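Glycerol dehydratase (Clostridium butyricum, PDB 1R9D) catalyses the coenzyme B12-independent dehydration of glycerol, probably by radical chemistry that starts from a glycyl radical on its own backbone. Local coordinates at residues V162-V167 with C433-K438; G280-P285 with P337-L342; V410-L415 with R426-I431; P439-G444 with M525-I530; W445-F450 with G638-S643. All coordinates share one frame; numbering follows the deposited sequence.

Interaction 1 (V162-V167 with C433-K438); sequences VGHVSV and CVEPQK. With GOL (glycerol), chain C.
H164 and E435 converge on the bound glycerol with their side chains at a slant, the imidazole and carboxylate planes turned 40° from each other. E435 OE1 sits at the edge of the ring, 3.6 Å from H164 CD2, and the two groups are joined through the ligand: H164 NE2 donates to glycerol O2 at 2.9 Å, while glycerol O3 donates to E435 OE1 at 2.7 Å. Backbone groups hold both side chains. H164 ND1 donates to V162 O at 2.9 Å, almost in the ring plane, which fixes the rotation of the imidazole. E435 OE2 accepts from the backbone N atoms of C433 and V434, one on its syn and one on its anti side, both from the same face. C433 SG lies 3.7 Å from glycerol C1; as in other glycyl radical enzymes, this cysteine is probably the one that carries the thiyl radical. Farther along, Q437 is extended beyond CG and crosses V165. Its OE1 accepts a bond from S166 N at 3.1 Å, from above the amide plane, and its NE2 bonds to a water beside H164 O and to H446 NE2. The loop 162-167, between helices 155-159 and 169-190, thus lies against the hairpin of strands 429-431 and 435-437, with Y157 of helix 155-159 edge-to-face with H164 and L522 of helix 520-524 against V165.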
# COMPACT_ATOMS: atom_id res chain seq x y z
N VAL A 162 -13.29 12.67 3.73
CA VAL A 162 -14.52 12.01 3.30
C VAL A 162 -15.71 12.30 4.21
O VAL A 162 -16.64 13.01 3.82
CB VAL A 162 -14.30 10.47 3.22
CG1 VAL A 162 -15.61 9.77 2.82
CG2 VAL A 162 -13.19 10.17 2.22
N GLY A 163 -15.67 11.78 5.43
CA GLY A 163 -16.77 12.01 6.35
C GLY A 163 -18.01 11.25 5.89
O GLY A 163 -17.92 10.06 5.58
N HIS A 164 -19.15 11.93 5.85
CA HIS A 164 -20.43 11.35 5.44
C HIS A 164 -20.68 10.03 6.14
O HIS A 164 -20.79 8.97 5.52
CB HIS A 164 -20.46 11.15 3.92
CG HIS A 164 -20.50 12.45 3.17
ND1 HIS A 164 -19.44 13.33 3.16
CD2 HIS A 164 -21.50 13.05 2.49
CE1 HIS A 164 -19.79 14.43 2.51
NE2 HIS A 164 -21.03 14.28 2.10
N VAL A 165 -20.82 10.11 7.46
CA VAL A 165 -21.00 8.92 8.26
C VAL A 165 -21.62 9.24 9.61
O VAL A 165 -21.47 10.34 10.14
CB VAL A 165 -19.61 8.26 8.48
CG1 VAL A 165 -18.68 9.25 9.16
CG2 VAL A 165 -19.73 6.98 9.30
N SER A 166 -22.36 8.27 10.15
CA SER A 166 -22.94 8.40 11.48
C SER A 166 -22.34 7.20 12.22
O SER A 166 -22.70 6.05 11.94
CB SER A 166 -24.46 8.28 11.45
OG SER A 166 -24.99 8.42 12.76
N VAL A 167 -21.39 7.47 13.12
CA VAL A 167 -20.74 6.40 13.86
C VAL A 167 -21.65 5.79 14.91
O VAL A 167 -22.77 6.26 15.13
CB VAL A 167 -19.44 6.89 14.54
CG1 VAL A 167 -18.51 7.49 13.50
CG2 VAL A 167 -19.77 7.91 15.63
N CYS A 433 -27.36 15.78 3.54
CA CYS A 433 -28.60 16.37 3.07
C CYS A 433 -29.80 15.42 3.03
O CYS A 433 -30.82 15.68 3.65
CB CYS A 433 -28.40 16.96 1.67
SG CYS A 433 -27.29 18.38 1.60
N VAL A 434 -29.66 14.32 2.28
CA VAL A 434 -30.76 13.36 2.14
C VAL A 434 -30.32 11.90 1.97
O VAL A 434 -31.11 11.06 1.57
CB VAL A 434 -31.64 13.72 0.91
CG1 VAL A 434 -32.31 15.07 1.11
CG2 VAL A 434 -30.77 13.75 -0.34
N GLU A 435 -29.07 11.60 2.30
CA GLU A 435 -28.53 10.25 2.11
C GLU A 435 -28.75 9.28 3.28
O GLU A 435 -28.18 9.43 4.36
CB GLU A 435 -27.03 10.37 1.79
CG GLU A 435 -26.71 11.47 0.74
CD GLU A 435 -26.15 12.77 1.36
OE1 GLU A 435 -24.99 12.76 1.81
OE2 GLU A 435 -26.88 13.79 1.39
N PRO A 436 -29.59 8.24 3.08
CA PRO A 436 -29.86 7.27 4.14
C PRO A 436 -28.80 6.19 4.36
O PRO A 436 -28.12 5.77 3.42
CB PRO A 436 -31.20 6.63 3.72
CG PRO A 436 -31.53 7.22 2.36
CD PRO A 436 -30.28 7.87 1.83
N GLN A 437 -28.67 5.73 5.60
CA GLN A 437 -27.72 4.66 5.92
C GLN A 437 -28.02 4.07 7.30
O GLN A 437 -28.72 4.67 8.11
CB GLN A 437 -26.27 5.19 5.91
CG GLN A 437 -25.78 5.72 7.29
CD GLN A 437 -24.28 5.99 7.37
OE1 GLN A 437 -23.73 6.12 8.47
NE2 GLN A 437 -23.62 6.11 6.22
N LYS A 438 -27.49 2.88 7.54
CA LYS A 438 -27.62 2.23 8.84
C LYS A 438 -26.41 2.78 9.61
O LYS A 438 -25.26 2.48 9.27
CB LYS A 438 -27.50 0.71 8.70
CG LYS A 438 -27.14 -0.02 9.99
CD LYS A 438 -28.17 0.21 11.10
CE LYS A 438 -27.77 -0.58 12.34
NZ LYS A 438 -28.76 -0.49 13.44
C1 GOL C . -23.73 18.46 0.55
O1 GOL C . -23.87 18.05 -0.80
C2 GOL C . -23.24 17.31 1.44
O2 GOL C . -21.98 16.82 0.95
C3 GOL C . -24.27 16.19 1.45
O3 GOL C . -23.87 15.14 2.32
O HOH W 1 -20.68 6.27 5.84

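Interaction 2 (G280-P285 with P337-L342); sequences GHSISP and PMYQNL
M338 O receives two donors, S282 N at 2.9 Å and a water at 2.8 Å; the water in turn accepts from I283 N, so one carbonyl serves two successive N-H groups of the loop 280-285. The two segments run in nearly the same direction, and the next pairs use carbon donors. S282 CA points its hydrogen at Y339 O almost in line (173° at the hydrogen, CA to O 3.2 Å). Q340 CA approaches I283 O at 3.5 Å, and this buried oxygen has no hydrogen-bond partner in the model. S284 OG takes a weak bond from N341 N at 3.4 Å, besides its stronger one from G432 N. The side chains of H281 and Y339 lie alongside and point the same way, planes 40° apart and ring centroids 5.0 Å apart, with Y339 CE1 over one imidazole face towards the rim. At the far end P285 CB packs on L342 CD1 at 4.0 Å, where strand 341-344 begins. H281 ND1 bonds to K323 NZ, while H281 NE2 and S282 OG bond to the glycerol hydroxyls O2 and O3. The backbone bonds and the tyrosine beside the imidazole probably help to position H281 and S282, which bind the glycerol, consistent with a second shell behind the active site.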
# COMPACT_ATOMS: atom_id res chain seq x y z
N GLY A 280 -13.77 15.74 6.70
CA GLY A 280 -14.86 15.36 5.82
C GLY A 280 -16.09 15.87 6.54
O GLY A 280 -16.15 15.80 7.77
N HIS A 281 -17.06 16.42 5.81
CA HIS A 281 -18.26 16.92 6.48
C HIS A 281 -19.38 15.89 6.50
O HIS A 281 -19.16 14.71 6.22
CB HIS A 281 -18.73 18.26 5.88
CG HIS A 281 -19.03 18.21 4.42
ND1 HIS A 281 -18.23 18.80 3.47
CD2 HIS A 281 -20.08 17.67 3.74
CE1 HIS A 281 -18.76 18.63 2.27
NE2 HIS A 281 -19.88 17.95 2.41
N SER A 282 -20.58 16.33 6.83
CA SER A 282 -21.73 15.43 6.93
C SER A 282 -21.50 14.38 8.01
O SER A 282 -21.89 13.22 7.86
CB SER A 282 -22.03 14.78 5.58
OG SER A 282 -22.60 15.74 4.70
N ILE A 283 -20.84 14.78 9.09
CA ILE A 283 -20.63 13.89 10.23
C ILE A 283 -21.99 14.05 10.90
O ILE A 283 -22.27 15.06 11.55
CB ILE A 283 -19.50 14.40 11.15
CG1 ILE A 283 -18.19 14.49 10.36
CG2 ILE A 283 -19.33 13.46 12.34
CD1 ILE A 283 -17.78 13.18 9.66
N SER A 284 -22.83 13.04 10.73
CA SER A 284 -24.20 13.11 11.21
C SER A 284 -24.61 12.33 12.45
O SER A 284 -24.49 11.11 12.51
CB SER A 284 -25.14 12.72 10.06
OG SER A 284 -24.78 13.42 8.89
N PRO A 285 -25.14 13.05 13.46
CA PRO A 285 -25.59 12.46 14.72
C PRO A 285 -26.67 11.40 14.48
O PRO A 285 -26.83 10.46 15.26
CB PRO A 285 -26.12 13.66 15.49
CG PRO A 285 -25.22 14.77 15.03
CD PRO A 285 -25.17 14.52 13.54
N PRO A 337 -21.55 25.64 5.55
CA PRO A 337 -22.21 24.39 5.93
C PRO A 337 -21.35 23.20 6.35
O PRO A 337 -20.29 22.96 5.77
CB PRO A 337 -23.02 24.06 4.68
CG PRO A 337 -22.06 24.45 3.60
CD PRO A 337 -21.53 25.80 4.09
N MET A 338 -21.82 22.46 7.35
CA MET A 338 -21.14 21.25 7.83
C MET A 338 -22.03 20.04 7.59
O MET A 338 -21.57 18.90 7.68
CB MET A 338 -20.80 21.35 9.33
CG MET A 338 -19.66 22.32 9.64
SD MET A 338 -18.21 22.11 8.59
CE MET A 338 -17.68 20.44 9.04
N TYR A 339 -23.30 20.30 7.31
CA TYR A 339 -24.29 19.24 7.03
C TYR A 339 -24.39 18.12 8.07
O TYR A 339 -24.41 16.94 7.71
CB TYR A 339 -23.99 18.61 5.67
CG TYR A 339 -23.79 19.59 4.54
CD1 TYR A 339 -22.52 20.06 4.20
CD2 TYR A 339 -24.88 20.07 3.80
CE1 TYR A 339 -22.34 20.96 3.16
CE2 TYR A 339 -24.71 20.98 2.76
CZ TYR A 339 -23.44 21.42 2.45
OH TYR A 339 -23.26 22.32 1.42
N GLN A 340 -24.47 18.48 9.35
CA GLN A 340 -24.57 17.48 10.41
C GLN A 340 -26.05 17.14 10.62
O GLN A 340 -26.75 17.80 11.40
CB GLN A 340 -23.95 18.04 11.69
CG GLN A 340 -22.51 18.49 11.48
CD GLN A 340 -22.02 19.43 12.55
OE1 GLN A 340 -21.14 19.09 13.35
NE2 GLN A 340 -22.59 20.63 12.59
N ASN A 341 -26.52 16.11 9.93
CA ASN A 341 -27.92 15.73 10.03
C ASN A 341 -28.26 14.95 11.29
O ASN A 341 -27.59 13.97 11.64
CB ASN A 341 -28.34 14.93 8.79
CG ASN A 341 -29.84 15.00 8.52
OD1 ASN A 341 -30.64 14.53 9.31
ND2 ASN A 341 -30.21 15.62 7.41
N LEU A 342 -29.30 15.41 11.98
CA LEU A 342 -29.77 14.78 13.20
C LEU A 342 -31.26 14.53 12.96
O LEU A 342 -32.00 15.45 12.65
CB LEU A 342 -29.56 15.72 14.40
CG LEU A 342 -29.88 15.19 15.80
CD1 LEU A 342 -29.09 15.99 16.85
CD2 LEU A 342 -31.38 15.29 16.06
O HOH W 2 -19.80 17.50 9.31

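Interaction 3 (V410-L415 with R426-I431); sequences VIIPAL and RDYGII
A CH-pi contact between I411 and Y428 leads, the two side chains crossing at about a right angle. With Y428 CG between the backbone N and the carbonyl carbon (chi1 83°), the ring is set under I411 CG2. This methyl stands over the middle of the phenol ring, 3.6 Å from its centroid and only 4° off the ring normal, nearly equidistant from all six ring carbons. The other branch of I411 runs out to the hydroxyl end, where CD1 reaches Y428 OH at 3.5 Å. Apolar contacts surround this pair. L415 CD1 touches Y428 CB at 3.6 Å, I412 CG1 meets Y428 CE2 at 4.1 Å, and I412 CD1 rests on the aliphatic R426 CG at 4.0 Å. The polar groups find partners beyond the two segments: Y428 OH bonds to D408 OD1, earlier in the same helix as I411, and R426 NH1 to S349 O. R379 makes a cation-pi contact with the Y428 ring. Helix 408-417, kinked at P413, is thereby packed on the turn that leads into strand 429-431 and, beyond it, the loop with C433 beside the bound glycerol. Since the two segments share no hydrogen bond, their cohesion comes from dispersion and the burial of hydrocarbon, with the phenol held at its polar end by D408 and, probably, polarised by the guanidinium of R379.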
# COMPACT_ATOMS: atom_id res chain seq x y z
N VAL A 410 -40.67 4.51 1.62
CA VAL A 410 -39.88 4.36 0.41
C VAL A 410 -38.44 3.99 0.77
O VAL A 410 -37.84 3.09 0.19
CB VAL A 410 -39.84 5.67 -0.43
CG1 VAL A 410 -38.77 5.58 -1.51
CG2 VAL A 410 -41.19 5.92 -1.07
N ILE A 411 -37.89 4.70 1.76
CA ILE A 411 -36.51 4.48 2.16
C ILE A 411 -36.16 3.08 2.66
O ILE A 411 -35.14 2.53 2.26
CB ILE A 411 -36.09 5.53 3.21
CG1 ILE A 411 -36.11 6.92 2.56
CG2 ILE A 411 -34.71 5.21 3.77
CD1 ILE A 411 -35.88 8.07 3.53
N ILE A 412 -37.00 2.51 3.52
CA ILE A 412 -36.72 1.18 4.05
C ILE A 412 -36.63 0.14 2.92
O ILE A 412 -35.63 -0.58 2.82
CB ILE A 412 -37.78 0.78 5.11
CG1 ILE A 412 -37.62 1.70 6.33
CG2 ILE A 412 -37.61 -0.67 5.52
CD1 ILE A 412 -38.66 1.50 7.42
N PRO A 413 -37.64 0.06 2.04
CA PRO A 413 -37.59 -0.91 0.93
C PRO A 413 -36.38 -0.67 0.02
O PRO A 413 -35.71 -1.62 -0.40
CB PRO A 413 -38.91 -0.66 0.19
CG PRO A 413 -39.82 -0.20 1.27
CD PRO A 413 -38.96 0.73 2.09
N ALA A 414 -36.11 0.59 -0.29
CA ALA A 414 -34.97 0.94 -1.13
C ALA A 414 -33.66 0.44 -0.52
O ALA A 414 -32.78 -0.06 -1.22
CB ALA A 414 -34.91 2.45 -1.35
N LEU A 415 -33.53 0.58 0.80
CA LEU A 415 -32.31 0.13 1.48
C LEU A 415 -32.18 -1.40 1.47
O LEU A 415 -31.09 -1.93 1.24
CB LEU A 415 -32.29 0.64 2.93
CG LEU A 415 -32.01 2.13 3.09
CD1 LEU A 415 -32.11 2.53 4.57
CD2 LEU A 415 -30.63 2.45 2.55
N ARG A 426 -34.66 -0.53 8.92
CA ARG A 426 -35.63 0.13 9.79
C ARG A 426 -34.97 1.11 10.76
O ARG A 426 -35.63 2.02 11.26
CB ARG A 426 -36.43 -0.90 10.60
CG ARG A 426 -37.54 -1.57 9.81
CD ARG A 426 -38.21 -2.67 10.62
NE ARG A 426 -39.39 -3.18 9.93
CZ ARG A 426 -39.98 -4.33 10.23
NH1 ARG A 426 -39.50 -5.08 11.21
NH2 ARG A 426 -41.06 -4.73 9.56
N ASP A 427 -33.68 0.93 11.00
CA ASP A 427 -32.96 1.80 11.93
C ASP A 427 -32.12 2.87 11.21
O ASP A 427 -31.14 3.36 11.74
CB ASP A 427 -32.05 0.93 12.81
CG ASP A 427 -31.54 1.67 14.04
OD1 ASP A 427 -32.36 2.32 14.72
OD2 ASP A 427 -30.32 1.59 14.32
N TYR A 428 -32.53 3.23 10.00
CA TYR A 428 -31.79 4.22 9.23
C TYR A 428 -31.82 5.64 9.79
O TYR A 428 -32.73 6.03 10.51
CB TYR A 428 -32.29 4.25 7.78
CG TYR A 428 -33.52 5.10 7.53
CD1 TYR A 428 -33.42 6.46 7.26
CD2 TYR A 428 -34.80 4.53 7.58
CE1 TYR A 428 -34.55 7.25 7.05
CE2 TYR A 428 -35.93 5.31 7.37
CZ TYR A 428 -35.80 6.66 7.10
OH TYR A 428 -36.92 7.42 6.86
N GLY A 429 -30.79 6.39 9.42
CA GLY A 429 -30.68 7.78 9.80
C GLY A 429 -30.26 8.46 8.52
O GLY A 429 -29.95 7.78 7.54
N ILE A 430 -30.25 9.79 8.49
CA ILE A 430 -29.84 10.51 7.29
C ILE A 430 -28.44 11.12 7.41
O ILE A 430 -28.07 11.65 8.46
CB ILE A 430 -30.84 11.63 6.95
CG1 ILE A 430 -32.21 11.02 6.60
CG2 ILE A 430 -30.32 12.48 5.79
CD1 ILE A 430 -32.17 10.10 5.39
N ILE A 431 -27.68 11.02 6.33
CA ILE A 431 -26.33 11.59 6.26
C ILE A 431 -26.38 12.87 5.44
O ILE A 431 -27.00 12.90 4.38
CB ILE A 431 -25.35 10.62 5.57
CG1 ILE A 431 -25.28 9.30 6.34
CG2 ILE A 431 -23.97 11.27 5.45
CD1 ILE A 431 -24.94 9.47 7.82

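Interaction 4 (P439-G444 with M525-I530); sequences PGKTEG and MVDNCI
G440 and D527 are joined by the one hydrogen bond of the contact: D527 N donates to G440 O at 2.8 Å, nearly straight at 170°, from above the carbonyl plane. D527 CB also packs on that oxygen, at 3.4 Å. G440 adopts a positive phi of 74°, a left-handed backbone conformation that turns the chain between P439 and strand 442-443. That short strand runs parallel to strand 543-551 in the sheet of the pyruvate formate lyase-like domain, while V526 to C529 form a type II beta turn leading into helix 529-532, so the contact joins the loop ahead of the strand to the turn ahead of the helix. V526 meets the segment 439-444 through one branch. Its CG1, anti to the backbone N (chi1 -179°), lies 3.8 Å from T442 N and also touches K441 N and G440 O. K441 and D527 lie side by side, pointing the same way. Their approach is through the lysine's hydrocarbon, with K441 CE 3.7 Å from D527 OD1 and K441 CG 3.9 Å from the same oxygen. K441 NZ stays 4.7 Å from D527 OD1, so the opposite charges probably attract without direct contact, and the ammonium group forms its salt bridge with D424.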
# COMPACT_ATOMS: atom_id res chain seq x y z
N PRO A 439 -26.65 3.60 10.64
CA PRO A 439 -25.53 4.15 11.40
C PRO A 439 -24.69 3.08 12.08
O PRO A 439 -25.20 2.03 12.48
CB PRO A 439 -26.22 5.06 12.42
CG PRO A 439 -27.50 5.45 11.74
CD PRO A 439 -27.93 4.13 11.13
N GLY A 440 -23.39 3.35 12.20
CA GLY A 440 -22.48 2.44 12.86
C GLY A 440 -22.10 1.18 12.10
O GLY A 440 -21.45 0.30 12.67
N LYS A 441 -22.49 1.07 10.84
CA LYS A 441 -22.18 -0.11 10.05
C LYS A 441 -21.87 0.20 8.59
O LYS A 441 -21.66 -0.72 7.80
CB LYS A 441 -23.36 -1.09 10.07
CG LYS A 441 -23.76 -1.61 11.44
CD LYS A 441 -24.78 -2.72 11.29
CE LYS A 441 -25.12 -3.37 12.62
NZ LYS A 441 -26.10 -4.48 12.46
N THR A 442 -21.80 1.48 8.24
CA THR A 442 -21.62 1.88 6.85
C THR A 442 -20.50 2.86 6.49
O THR A 442 -20.18 3.77 7.26
CB THR A 442 -22.93 2.53 6.33
OG1 THR A 442 -24.05 1.74 6.75
CG2 THR A 442 -22.93 2.65 4.81
N GLU A 443 -19.91 2.66 5.31
CA GLU A 443 -18.93 3.58 4.73
C GLU A 443 -19.64 3.84 3.39
O GLU A 443 -19.47 3.11 2.42
CB GLU A 443 -17.57 2.92 4.48
CG GLU A 443 -16.58 3.80 3.69
CD GLU A 443 -16.16 5.08 4.43
OE1 GLU A 443 -16.98 5.64 5.19
OE2 GLU A 443 -15.01 5.54 4.24
N GLY A 444 -20.46 4.89 3.36
CA GLY A 444 -21.25 5.17 2.17
C GLY A 444 -20.77 6.14 1.11
O GLY A 444 -21.36 6.17 0.02
N MET A 525 -15.19 3.05 15.54
CA MET A 525 -16.59 3.21 15.91
C MET A 525 -17.60 2.76 14.85
O MET A 525 -18.77 3.13 14.93
CB MET A 525 -16.85 4.66 16.31
CG MET A 525 -16.00 5.11 17.49
SD MET A 525 -16.25 6.84 17.93
CE MET A 525 -15.35 7.63 16.64
N VAL A 526 -17.15 1.98 13.88
CA VAL A 526 -18.04 1.47 12.83
C VAL A 526 -17.80 -0.03 12.70
O VAL A 526 -16.67 -0.49 12.54
CB VAL A 526 -17.77 2.17 11.48
CG1 VAL A 526 -18.73 1.62 10.41
CG2 VAL A 526 -17.97 3.67 11.63
N ASP A 527 -18.89 -0.80 12.75
CA ASP A 527 -18.83 -2.25 12.72
C ASP A 527 -18.00 -3.04 11.73
O ASP A 527 -17.93 -2.75 10.54
CB ASP A 527 -20.23 -2.83 12.76
CG ASP A 527 -20.74 -3.00 14.17
OD1 ASP A 527 -21.90 -3.43 14.34
OD2 ASP A 527 -19.96 -2.71 15.10
N ASN A 528 -17.40 -4.09 12.29
CA ASN A 528 -16.55 -5.03 11.59
C ASN A 528 -15.13 -4.50 11.43
O ASN A 528 -14.21 -5.28 11.25
CB ASN A 528 -17.16 -5.42 10.25
CG ASN A 528 -18.54 -6.05 10.39
OD1 ASN A 528 -19.12 -6.07 11.48
ND2 ASN A 528 -19.08 -6.55 9.29
N CYS A 529 -14.92 -3.18 11.52
CA CYS A 529 -13.56 -2.67 11.37
C CYS A 529 -12.61 -3.33 12.38
O CYS A 529 -11.58 -3.87 11.99
CB CYS A 529 -13.51 -1.15 11.52
SG CYS A 529 -14.11 -0.26 10.05
N ILE A 530 -12.95 -3.27 13.67
CA ILE A 530 -12.10 -3.89 14.68
C ILE A 530 -12.08 -5.41 14.47
O ILE A 530 -11.02 -6.03 14.49
CB ILE A 530 -12.61 -3.60 16.11
CG1 ILE A 530 -12.41 -2.12 16.44
CG2 ILE A 530 -11.86 -4.47 17.13
CD1 ILE A 530 -12.94 -1.71 17.80

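Interaction 5 (W445-F450 with G638-S643); sequences WHDSAF and GLYPSS
The two backbones stay well apart, CA to CA 8.4 Å between H446 and G638 and 7.3 Å between F450 and P641, and side chains, chiefly Y640 and F450, span the gap. The contact joins the chain entering strand 449-452, which runs parallel to strand 543-551 in one of the two five-stranded sheets of the pyruvate formate lyase-like barrel, to the loop before helix 644-650. The hydroxyl at the far end of the Y640 ring donates to the backbone across the gap. This Y640 OH to H446 O bond measures 2.7 Å, with the acceptor in the plane of the phenol ring; the same oxygen also accepts from N697 ND2. D447 crosses the end of the phenol at a slant, carboxylate and ring planes 62° apart, its CB packed tightly against Y640 OH at 3.1 Å. D447 OD1 bonds to Q549 NE2, and D447 OD2 binds glycerol O2, so Y640 backs a ligand-holding residue. F450 presents its edge to Y640 O, which lies in the F450 plane, and D447 OD1 stands over one face of F450 towards the rim. At the tip of F450, CZ touches S642 CB at 3.8 Å.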
# COMPACT_ATOMS: atom_id res chain seq x y z
N TRP A 445 -19.74 6.94 1.39
CA TRP A 445 -19.26 7.90 0.38
C TRP A 445 -20.49 8.58 -0.26
O TRP A 445 -20.58 8.71 -1.48
CB TRP A 445 -18.43 7.15 -0.68
CG TRP A 445 -16.95 7.16 -0.39
CD1 TRP A 445 -16.34 6.89 0.81
CD2 TRP A 445 -15.91 7.54 -1.29
NE1 TRP A 445 -14.98 7.10 0.70
CE2 TRP A 445 -14.69 7.50 -0.57
CE3 TRP A 445 -15.89 7.93 -2.64
CZ2 TRP A 445 -13.47 7.84 -1.16
CZ3 TRP A 445 -14.66 8.26 -3.22
CH2 TRP A 445 -13.47 8.21 -2.48
N HIS A 446 -21.41 9.03 0.59
CA HIS A 446 -22.67 9.64 0.16
C HIS A 446 -22.69 10.92 -0.69
O HIS A 446 -23.76 11.36 -1.13
CB HIS A 446 -23.58 9.80 1.38
CG HIS A 446 -23.91 8.50 2.06
ND1 HIS A 446 -24.76 7.57 1.50
CD2 HIS A 446 -23.51 7.99 3.24
CE1 HIS A 446 -24.86 6.53 2.31
NE2 HIS A 446 -24.12 6.76 3.38
N ASP A 447 -21.54 11.54 -0.91
CA ASP A 447 -21.50 12.71 -1.79
C ASP A 447 -20.16 12.72 -2.51
O ASP A 447 -19.34 13.63 -2.36
CB ASP A 447 -21.71 14.03 -1.04
CG ASP A 447 -21.98 15.19 -1.99
OD1 ASP A 447 -22.12 14.93 -3.21
OD2 ASP A 447 -22.05 16.36 -1.54
N SER A 448 -19.95 11.67 -3.30
CA SER A 448 -18.71 11.48 -4.03
C SER A 448 -18.56 12.33 -5.29
O SER A 448 -17.47 12.42 -5.84
CB SER A 448 -18.56 10.00 -4.39
OG SER A 448 -19.54 9.59 -5.33
N ALA A 449 -19.64 12.96 -5.74
CA ALA A 449 -19.57 13.80 -6.93
C ALA A 449 -20.90 14.45 -7.29
O ALA A 449 -21.95 14.05 -6.81
CB ALA A 449 -19.10 12.96 -8.11
N PHE A 450 -20.82 15.49 -8.12
CA PHE A 450 -22.01 16.18 -8.63
C PHE A 450 -21.87 16.06 -10.14
O PHE A 450 -20.79 16.28 -10.70
CB PHE A 450 -22.04 17.66 -8.23
CG PHE A 450 -22.43 17.90 -6.79
CD1 PHE A 450 -21.50 18.36 -5.88
CD2 PHE A 450 -23.73 17.66 -6.36
CE1 PHE A 450 -21.85 18.59 -4.55
CE2 PHE A 450 -24.10 17.88 -5.04
CZ PHE A 450 -23.15 18.35 -4.13
N GLY A 638 -27.89 9.53 -6.53
CA GLY A 638 -28.69 10.43 -5.71
C GLY A 638 -29.09 11.57 -6.64
O GLY A 638 -28.52 11.70 -7.72
N LEU A 639 -30.05 12.39 -6.22
CA LEU A 639 -30.51 13.53 -7.00
C LEU A 639 -30.72 14.74 -6.08
O LEU A 639 -31.84 15.05 -5.71
CB LEU A 639 -31.82 13.19 -7.73
CG LEU A 639 -31.79 12.03 -8.74
CD1 LEU A 639 -33.21 11.66 -9.11
CD2 LEU A 639 -30.98 12.43 -9.98
N TYR A 640 -29.62 15.38 -5.68
CA TYR A 640 -29.67 16.56 -4.81
C TYR A 640 -28.54 17.50 -5.25
O TYR A 640 -27.55 17.04 -5.83
CB TYR A 640 -29.59 16.17 -3.33
CG TYR A 640 -28.29 15.56 -2.85
CD1 TYR A 640 -27.20 16.36 -2.54
CD2 TYR A 640 -28.19 14.19 -2.64
CE1 TYR A 640 -26.02 15.81 -2.02
CE2 TYR A 640 -27.02 13.62 -2.12
CZ TYR A 640 -25.95 14.43 -1.81
OH TYR A 640 -24.81 13.87 -1.29
N PRO A 641 -28.65 18.80 -4.95
CA PRO A 641 -27.56 19.66 -5.43
C PRO A 641 -26.76 20.53 -4.47
O PRO A 641 -25.84 21.21 -4.93
CB PRO A 641 -28.30 20.55 -6.40
CG PRO A 641 -29.52 20.92 -5.55
CD PRO A 641 -29.87 19.60 -4.79
N SER A 642 -27.09 20.54 -3.19
CA SER A 642 -26.41 21.45 -2.27
C SER A 642 -26.68 22.82 -2.90
O SER A 642 -27.84 23.16 -3.15
CB SER A 642 -24.91 21.16 -2.20
OG SER A 642 -24.32 21.92 -1.16
N SER A 643 -25.64 23.61 -3.18
CA SER A 643 -25.86 24.91 -3.82
C SER A 643 -25.26 24.96 -5.22
O SER A 643 -25.20 26.02 -5.85
CB SER A 643 -25.27 26.05 -2.97
OG SER A 643 -23.86 25.95 -2.83

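From the N terminus, the loop 162-167 opens interaction 1, which closes 266 residues later at 433-438. Within that span interaction 2 joins 280-285 to the start of strand 341-344, and interaction 3 closes a short loop through helix 422-426, packing helix 408-417 on the residues just before strand 429-431, hairpin partner of strand 435-437 in interaction 1. Interactions 4 and 5 follow. Segments 439-444 and 445-450 adjoin, and their partners come at 525-530 and 638-643, so the two loops cross while both reach the same sheet. Interactions 1, 2 and 5 gather around the glycerol, interaction 2 touching interaction 5 through Y339 OH and S642 OG. Interaction 3 packs helix 408-417 beside this centre, and interaction 4 ties in the turn before helix 529-532.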